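Local structure of globin protein (Ramazzottius varieornatus, 5ZIQ) at residues L106-K117 with W160-E171. The protein binds heme b, whose iron is hexacoordinated; as a globin it may bind or carry oxygen, but its physiological role is unknown. Sequence-based numbering, arbitrary orientation. Where two conformers were deposited one is given.
Sequences LTNLKRVGRQHK and WTTEKIREGFRE. With HEM (protoporphyrin IX containing Fe), chain E; SO4 (sulfate ion), chain G.
G113 and G168 bring two helices of the globin fold into backbone contact. They are helix 102-115, the F helix, which leads into the proximal histidine H116, and helix 148-170, the C-terminal H helix. The segment axes cross at -56° and approach to 6.2 Å. CA-H...O contacts run both ways: G168 CA lies 3.3 Å from K110 O, and G113 CA 3.2 Å from I165 O.

Apolar packing continues toward the start of both segments. L109 is a knob in the hole formed by W160, T161, K164 and I165. Its CD1 reaches W160 CZ3 at 3.9 Å, and its CD2 faces I165 CG1. L106 CD2 rests on the aliphatic chain of K164, which bends at chi2 (-50°) and carries CE over one face of the W160 indole, toward its rim.

On the heme side, V112 CG1 packs on the meso carbon CHD, and I165 CD1 on the vinyl carbon CBC. H116 NE2 binds the iron at 2.0 Å, with H88 as the other axial ligand. H116 ND1 donates to V112 O, which lies nearly in the imidazole plane. The F169 ring turns its edge to H116 O.

K110 NZ makes a long salt bridge to E167 OE2. K117 NZ makes a hydrogen-bonded salt bridge to the terminal carboxylate oxygen E171 OXT, 2.9 Å away.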
loop_
_atom_site.group_PDB
_atom_site.type_symbol
_atom_site.label_atom_id
_atom_site.label_comp_id
_atom_site.label_asym_id
_atom_site.label_seq_id
_atom_site.Cartn_x
_atom_site.Cartn_y
_atom_site.Cartn_z
ATOM N N LEU A 106 -0.009 -14.195 4.115
ATOM C CA LEU A 106 -0.903 -13.957 5.255
ATOM C C LEU A 106 -0.164 -13.547 6.529
ATOM O O LEU A 106 -0.579 -12.621 7.209
ATOM C CB LEU A 106 -1.798 -15.174 5.513
ATOM C CG LEU A 106 -2.807 -15.527 4.407
ATOM C CD1 LEU A 106 -3.421 -16.887 4.706
ATOM C CD2 LEU A 106 -3.885 -14.464 4.238
ATOM N N THR A 107 0.949 -14.221 6.831
ATOM C CA THR A 107 1.805 -13.872 7.971
ATOM C C THR A 107 2.238 -12.397 7.858
ATOM O O THR A 107 2.123 -11.616 8.819
ATOM C CB THR A 107 3.035 -14.799 7.993
ATOM O OG1 THR A 107 2.597 -16.135 8.276
ATOM C CG2 THR A 107 4.077 -14.342 9.056
ATOM N N ASN A 108 2.683 -12.011 6.668
ATOM C CA ASN A 108 3.238 -10.670 6.474
ATOM C C ASN A 108 2.174 -9.596 6.591
ATOM O O ASN A 108 2.392 -8.580 7.263
ATOM C CB ASN A 108 3.957 -10.582 5.129
ATOM C CG ASN A 108 5.244 -11.380 5.102
ATOM O OD1 ASN A 108 5.850 -11.638 6.144
ATOM N ND2 ASN A 108 5.660 -11.786 3.907
ATOM N N LEU A 109 1.009 -9.822 5.968
ATOM C CA LEU A 109 -0.055 -8.819 6.025
ATOM C C LEU A 109 -0.664 -8.697 7.415
ATOM O O LEU A 109 -0.944 -7.583 7.876
ATOM C CB LEU A 109 -1.117 -9.079 4.965
ATOM C CG LEU A 109 -0.627 -8.927 3.516
ATOM C CD1 LEU A 109 -1.692 -9.514 2.604
ATOM C CD2 LEU A 109 -0.318 -7.461 3.175
ATOM N N LYS A 110 -0.868 -9.821 8.109
ATOM C CA LYS A 110 -1.409 -9.718 9.470
ATOM C C LYS A 110 -0.428 -9.004 10.400
ATOM O O LYS A 110 -0.854 -8.223 11.246
ATOM C CB LYS A 110 -1.806 -11.097 10.026
ATOM C CG LYS A 110 -2.982 -11.715 9.278
ATOM C CD LYS A 110 -3.262 -13.142 9.709
ATOM C CE LYS A 110 -4.151 -13.832 8.691
ATOM N NZ LYS A 110 -4.488 -15.221 9.107
ATOM N N ARG A 111 0.882 -9.209 10.209
ATOM C CA ARG A 111 1.869 -8.456 10.992
ATOM C C ARG A 111 1.724 -6.927 10.810
ATOM O O ARG A 111 1.744 -6.184 11.797
ATOM C CB ARG A 111 3.288 -8.891 10.651
ATOM C CG ARG A 111 4.355 -8.043 11.350
ATOM C CD ARG A 111 5.738 -8.624 11.260
ATOM N NE ARG A 111 5.845 -9.769 12.147
ATOM C CZ ARG A 111 6.040 -11.026 11.763
ATOM N NH1 ARG A 111 6.159 -11.339 10.477
ATOM N NH2 ARG A 111 6.107 -11.978 12.686
ATOM N N VAL A 112 1.529 -6.474 9.567
ATOM C CA VAL A 112 1.354 -5.035 9.289
ATOM C C VAL A 112 0.187 -4.514 10.125
ATOM O O VAL A 112 0.295 -3.474 10.774
ATOM C CB VAL A 112 1.058 -4.795 7.794
ATOM C CG1 VAL A 112 0.654 -3.349 7.532
ATOM C CG2 VAL A 112 2.268 -5.154 6.940
ATOM N N GLY A 113 -0.925 -5.250 10.126
ATOM C CA GLY A 113 -2.088 -4.824 10.914
ATOM C C GLY A 113 -1.787 -4.755 12.400
ATOM O O GLY A 113 -2.134 -3.760 13.051
ATOM N N ARG A 114 -1.139 -5.793 12.921
ATOM C CA ARG A 114 -0.758 -5.842 14.341
ATOM C C ARG A 114 0.168 -4.686 14.731
ATOM O O ARG A 114 0.111 -4.199 15.860
ATOM C CB ARG A 114 -0.120 -7.198 14.660
ATOM C CG ARG A 114 0.386 -7.369 16.078
ATOM C CD ARG A 114 0.382 -8.837 16.485
ATOM N NE ARG A 114 0.164 -9.730 15.352
ATOM C CZ ARG A 114 1.117 -10.112 14.508
ATOM N NH1 ARG A 114 2.360 -9.675 14.669
ATOM N NH2 ARG A 114 0.828 -10.926 13.502
ATOM N N GLN A 115 0.989 -4.228 13.781
ATOM C CA GLN A 115 1.906 -3.113 14.004
ATOM C C GLN A 115 1.255 -1.743 14.184
ATOM O O GLN A 115 1.917 -0.840 14.666
ATOM C CB GLN A 115 2.983 -3.072 12.926
ATOM C CG GLN A 115 3.977 -4.222 13.035
ATOM C CD GLN A 115 4.866 -4.318 11.815
ATOM O OE1 GLN A 115 4.428 -4.068 10.690
ATOM N NE2 GLN A 115 6.111 -4.691 12.027
ATOM N N HIS A 116 -0.019 -1.594 13.799
ATOM C CA HIS A 116 -0.760 -0.328 14.031
ATOM C C HIS A 116 -1.599 -0.279 15.300
ATOM O O HIS A 116 -2.159 0.765 15.610
ATOM C CB HIS A 116 -1.633 0.025 12.812
ATOM C CG HIS A 116 -0.834 0.265 11.570
ATOM N ND1 HIS A 116 -0.257 -0.769 10.863
ATOM C CD2 HIS A 116 -0.489 1.409 10.929
ATOM C CE1 HIS A 116 0.412 -0.273 9.842
ATOM N NE2 HIS A 116 0.284 1.043 9.852
ATOM N N LYS A 117 -1.681 -1.390 16.033
ATOM C CA LYS A 117 -2.542 -1.468 17.222
ATOM C C LYS A 117 -2.340 -0.362 18.245
ATOM O O LYS A 117 -3.314 0.167 18.813
ATOM C CB LYS A 117 -2.351 -2.819 17.897
ATOM C CG LYS A 117 -3.123 -3.933 17.219
ATOM C CD LYS A 117 -2.629 -5.286 17.706
ATOM C CE LYS A 117 -3.289 -5.703 19.009
ATOM N NZ LYS A 117 -2.936 -7.106 19.365
ATOM N N TRP A 160 -8.415 -7.151 -0.938
ATOM C CA TRP A 160 -8.102 -8.397 -0.250
ATOM C C TRP A 160 -6.939 -8.178 0.730
ATOM O O TRP A 160 -7.008 -8.616 1.891
ATOM C CB TRP A 160 -7.794 -9.474 -1.280
ATOM C CG TRP A 160 -7.420 -10.806 -0.703
ATOM C CD1 TRP A 160 -8.274 -11.836 -0.395
ATOM C CD2 TRP A 160 -6.110 -11.260 -0.386
ATOM N NE1 TRP A 160 -7.561 -12.906 0.107
ATOM C CE2 TRP A 160 -6.235 -12.582 0.112
ATOM C CE3 TRP A 160 -4.828 -10.685 -0.476
ATOM C CZ2 TRP A 160 -5.136 -13.337 0.529
ATOM C CZ3 TRP A 160 -3.734 -11.440 -0.064
ATOM C CH2 TRP A 160 -3.894 -12.750 0.436
ATOM N N THR A 161 -5.885 -7.478 0.295
ATOM C CA THR A 161 -4.793 -7.173 1.238
ATOM C C THR A 161 -5.274 -6.385 2.451
ATOM O O THR A 161 -4.838 -6.678 3.566
ATOM C CB THR A 161 -3.580 -6.429 0.603
ATOM O OG1 THR A 161 -3.943 -5.097 0.197
ATOM C CG2 THR A 161 -3.042 -7.204 -0.578
ATOM N N THR A 162 -6.152 -5.393 2.254
ATOM C CA THR A 162 -6.676 -4.596 3.394
ATOM C C THR A 162 -7.410 -5.462 4.400
ATOM O O THR A 162 -7.253 -5.268 5.621
ATOM C CB THR A 162 -7.614 -3.494 2.901
ATOM O OG1 THR A 162 -6.842 -2.595 2.129
ATOM C CG2 THR A 162 -8.288 -2.696 4.073
ATOM N N GLU A 163 -8.218 -6.392 3.890
ATOM C CA GLU A 163 -8.929 -7.315 4.754
ATOM C C GLU A 163 -7.953 -8.109 5.631
ATOM O O GLU A 163 -8.200 -8.270 6.829
ATOM C CB GLU A 163 -9.848 -8.211 3.931
ATOM C CG GLU A 163 -10.943 -8.893 4.739
ATOM C CD GLU A 163 -10.500 -10.175 5.414
ATOM O OE1 GLU A 163 -10.893 -10.377 6.589
ATOM O OE2 GLU A 163 -9.781 -10.985 4.776
ATOM N N LYS A 164 -6.829 -8.544 5.062
ATOM C CA LYS A 164 -5.859 -9.331 5.847
ATOM C C LYS A 164 -5.127 -8.471 6.857
ATOM O O LYS A 164 -4.870 -8.909 7.984
ATOM C CB LYS A 164 -4.862 -10.087 4.950
ATOM C CG LYS A 164 -5.514 -11.017 3.936
ATOM C CD LYS A 164 -6.551 -11.933 4.577
ATOM C CE LYS A 164 -7.176 -12.862 3.544
ATOM N NZ LYS A 164 -8.162 -13.801 4.142
ATOM N N ILE A 165 -4.783 -7.255 6.448
ATOM C CA ILE A 165 -4.176 -6.290 7.369
ATOM C C ILE A 165 -5.143 -6.021 8.525
ATOM O O ILE A 165 -4.734 -6.060 9.675
ATOM C CB ILE A 165 -3.760 -4.988 6.636
ATOM C CG1 ILE A 165 -2.608 -5.305 5.670
ATOM C CG2 ILE A 165 -3.314 -3.923 7.638
ATOM C CD1 ILE A 165 -2.280 -4.194 4.681
ATOM N N ARG A 166 -6.423 -5.816 8.220
ATOM C CA ARG A 166 -7.423 -5.583 9.261
ATOM C C ARG A 166 -7.564 -6.759 10.229
ATOM O O ARG A 166 -7.702 -6.541 11.436
ATOM C CB ARG A 166 -8.756 -5.236 8.622
ATOM C CG ARG A 166 -8.776 -3.845 8.016
ATOM C CD ARG A 166 -10.141 -3.564 7.419
ATOM N NE ARG A 166 -11.169 -3.746 8.436
ATOM C CZ ARG A 166 -12.475 -3.643 8.219
ATOM N NH1 ARG A 166 -12.939 -3.361 7.002
ATOM N NH2 ARG A 166 -13.320 -3.829 9.222
ATOM N N GLU A 167 -7.493 -7.990 9.702
ATOM C CA GLU A 167 -7.505 -9.214 10.537
ATOM C C GLU A 167 -6.372 -9.196 11.549
ATOM O O GLU A 167 -6.575 -9.506 12.723
ATOM C CB GLU A 167 -7.380 -10.474 9.686
ATOM C CG GLU A 167 -8.646 -10.893 8.960
ATOM C CD GLU A 167 -8.456 -12.143 8.113
ATOM O OE1 GLU A 167 -9.393 -12.490 7.369
ATOM O OE2 GLU A 167 -7.391 -12.797 8.196
ATOM N N GLY A 168 -5.180 -8.808 11.097
ATOM C CA GLY A 168 -4.032 -8.707 11.976
ATOM C C GLY A 168 -4.234 -7.659 13.047
ATOM O O GLY A 168 -3.880 -7.884 14.189
ATOM N N PHE A 169 -4.797 -6.510 12.674
ATOM C CA PHE A 169 -5.109 -5.460 13.637
ATOM C C PHE A 169 -6.072 -5.937 14.725
ATOM O O PHE A 169 -5.916 -5.560 15.888
ATOM C CB PHE A 169 -5.666 -4.232 12.921
ATOM C CG PHE A 169 -5.908 -3.046 13.823
ATOM C CD1 PHE A 169 -4.888 -2.133 14.096
ATOM C CD2 PHE A 169 -7.168 -2.833 14.386
ATOM C CE1 PHE A 169 -5.126 -1.016 14.900
ATOM C CE2 PHE A 169 -7.407 -1.729 15.196
ATOM C CZ PHE A 169 -6.385 -0.827 15.459
ATOM N N ARG A 170 -7.049 -6.758 14.341
ATOM C CA ARG A 170 -8.123 -7.207 15.252
ATOM C C ARG A 170 -7.753 -8.413 16.113
ATOM O O ARG A 170 -8.527 -8.813 17.000
ATOM C CB ARG A 170 -9.422 -7.469 14.472
ATOM C CG ARG A 170 -10.069 -6.202 13.936
ATOM C CD ARG A 170 -11.589 -6.289 13.926
ATOM N NE ARG A 170 -12.117 -7.159 12.875
ATOM C CZ ARG A 170 -13.415 -7.394 12.666
ATOM N NH1 ARG A 170 -14.346 -6.822 13.426
ATOM N NH2 ARG A 170 -13.787 -8.208 11.687
ATOM N N GLU A 171 -6.564 -8.972 15.880
ATOM C CA GLU A 171 -6.060 -10.073 16.700
ATOM C C GLU A 171 -5.662 -9.654 18.110
ATOM O O GLU A 171 -5.745 -10.464 19.035
ATOM C CB GLU A 171 -4.895 -10.767 16.009
ATOM C CG GLU A 171 -5.345 -11.932 15.152
ATOM C CD GLU A 171 -4.441 -12.184 13.966
ATOM O OE1 GLU A 171 -3.220 -11.910 14.057
ATOM O OE2 GLU A 171 -4.970 -12.668 12.942
ATOM O OXT GLU A 171 -5.250 -8.519 18.357
HETATM C CHA HEM E . 3.777 2.041 10.768
HETATM C CHB HEM E . 0.406 5.365 9.814
HETATM C CHC HEM E . -1.759 2.070 6.900
HETATM C CHD HEM E . 2.508 -0.221 6.672
HETATM C C1A HEM E . 3.023 3.187 10.820
HETATM C C2A HEM E . 3.203 4.238 11.754
HETATM C C3A HEM E . 2.254 5.179 11.491
HETATM C C4A HEM E . 1.487 4.725 10.391
HETATM C CMA HEM E . 2.070 6.484 12.219
HETATM C CAA HEM E . 4.260 4.284 12.835
HETATM C CBA HEM E . 5.214 5.469 12.632
HETATM C CGA HEM E . 6.067 5.253 11.412
HETATM O O1A HEM E . 6.649 4.159 11.242
HETATM O O2A HEM E . 6.193 6.159 10.566
HETATM C C1B HEM E . -0.521 4.726 8.970
HETATM C C2B HEM E . -1.771 5.281 8.597
HETATM C C3B HEM E . -2.400 4.379 7.786
HETATM C C4B HEM E . -1.482 3.226 7.643
HETATM C CMB HEM E . -2.308 6.621 9.045
HETATM C CAB HEM E . -3.721 4.510 7.155
HETATM C CBB HEM E . -4.051 5.654 6.558
HETATM C C1C HEM E . -0.763 1.195 6.491
HETATM C C2C HEM E . -0.813 0.309 5.412
HETATM C C3C HEM E . 0.424 -0.326 5.340
HETATM C C4C HEM E . 1.227 0.178 6.389
HETATM C CMC HEM E . -1.990 0.091 4.498
HETATM C CAC HEM E . 0.888 -1.335 4.372
HETATM C CBC HEM E . 0.077 -1.911 3.508
HETATM C C1D HEM E . 3.151 0.200 7.835
HETATM C C2D HEM E . 4.405 -0.434 8.277
HETATM C C3D HEM E . 4.759 0.193 9.415
HETATM C C4D HEM E . 3.715 1.204 9.667
HETATM C CMD HEM E . 5.131 -1.564 7.579
HETATM C CAD HEM E . 5.982 -0.095 10.265
HETATM C CBD HEM E . 5.545 -0.936 11.457
HETATM C CGD HEM E . 6.711 -1.263 12.357
HETATM O O1D HEM E . 7.877 -1.119 11.934
HETATM O O2D HEM E . 6.512 -1.681 13.524
HETATM N NA HEM E . 1.948 3.482 10.017
HETATM N NB HEM E . -0.423 3.524 8.400
HETATM N NC HEM E . 0.472 1.086 7.072
HETATM N ND HEM E . 2.778 1.174 8.694
HETATM FE FE HEM E . 1.239 2.296 8.568
HETATM S S SO4 G . 5.290 -9.472 15.848
HETATM O O1 SO4 G . 4.943 -10.645 15.014
HETATM O O2 SO4 G . 4.486 -8.301 15.431
HETATM O O3 SO4 G . 5.001 -9.785 17.268
HETATM O O4 SO4 G . 6.730 -9.153 15.679
#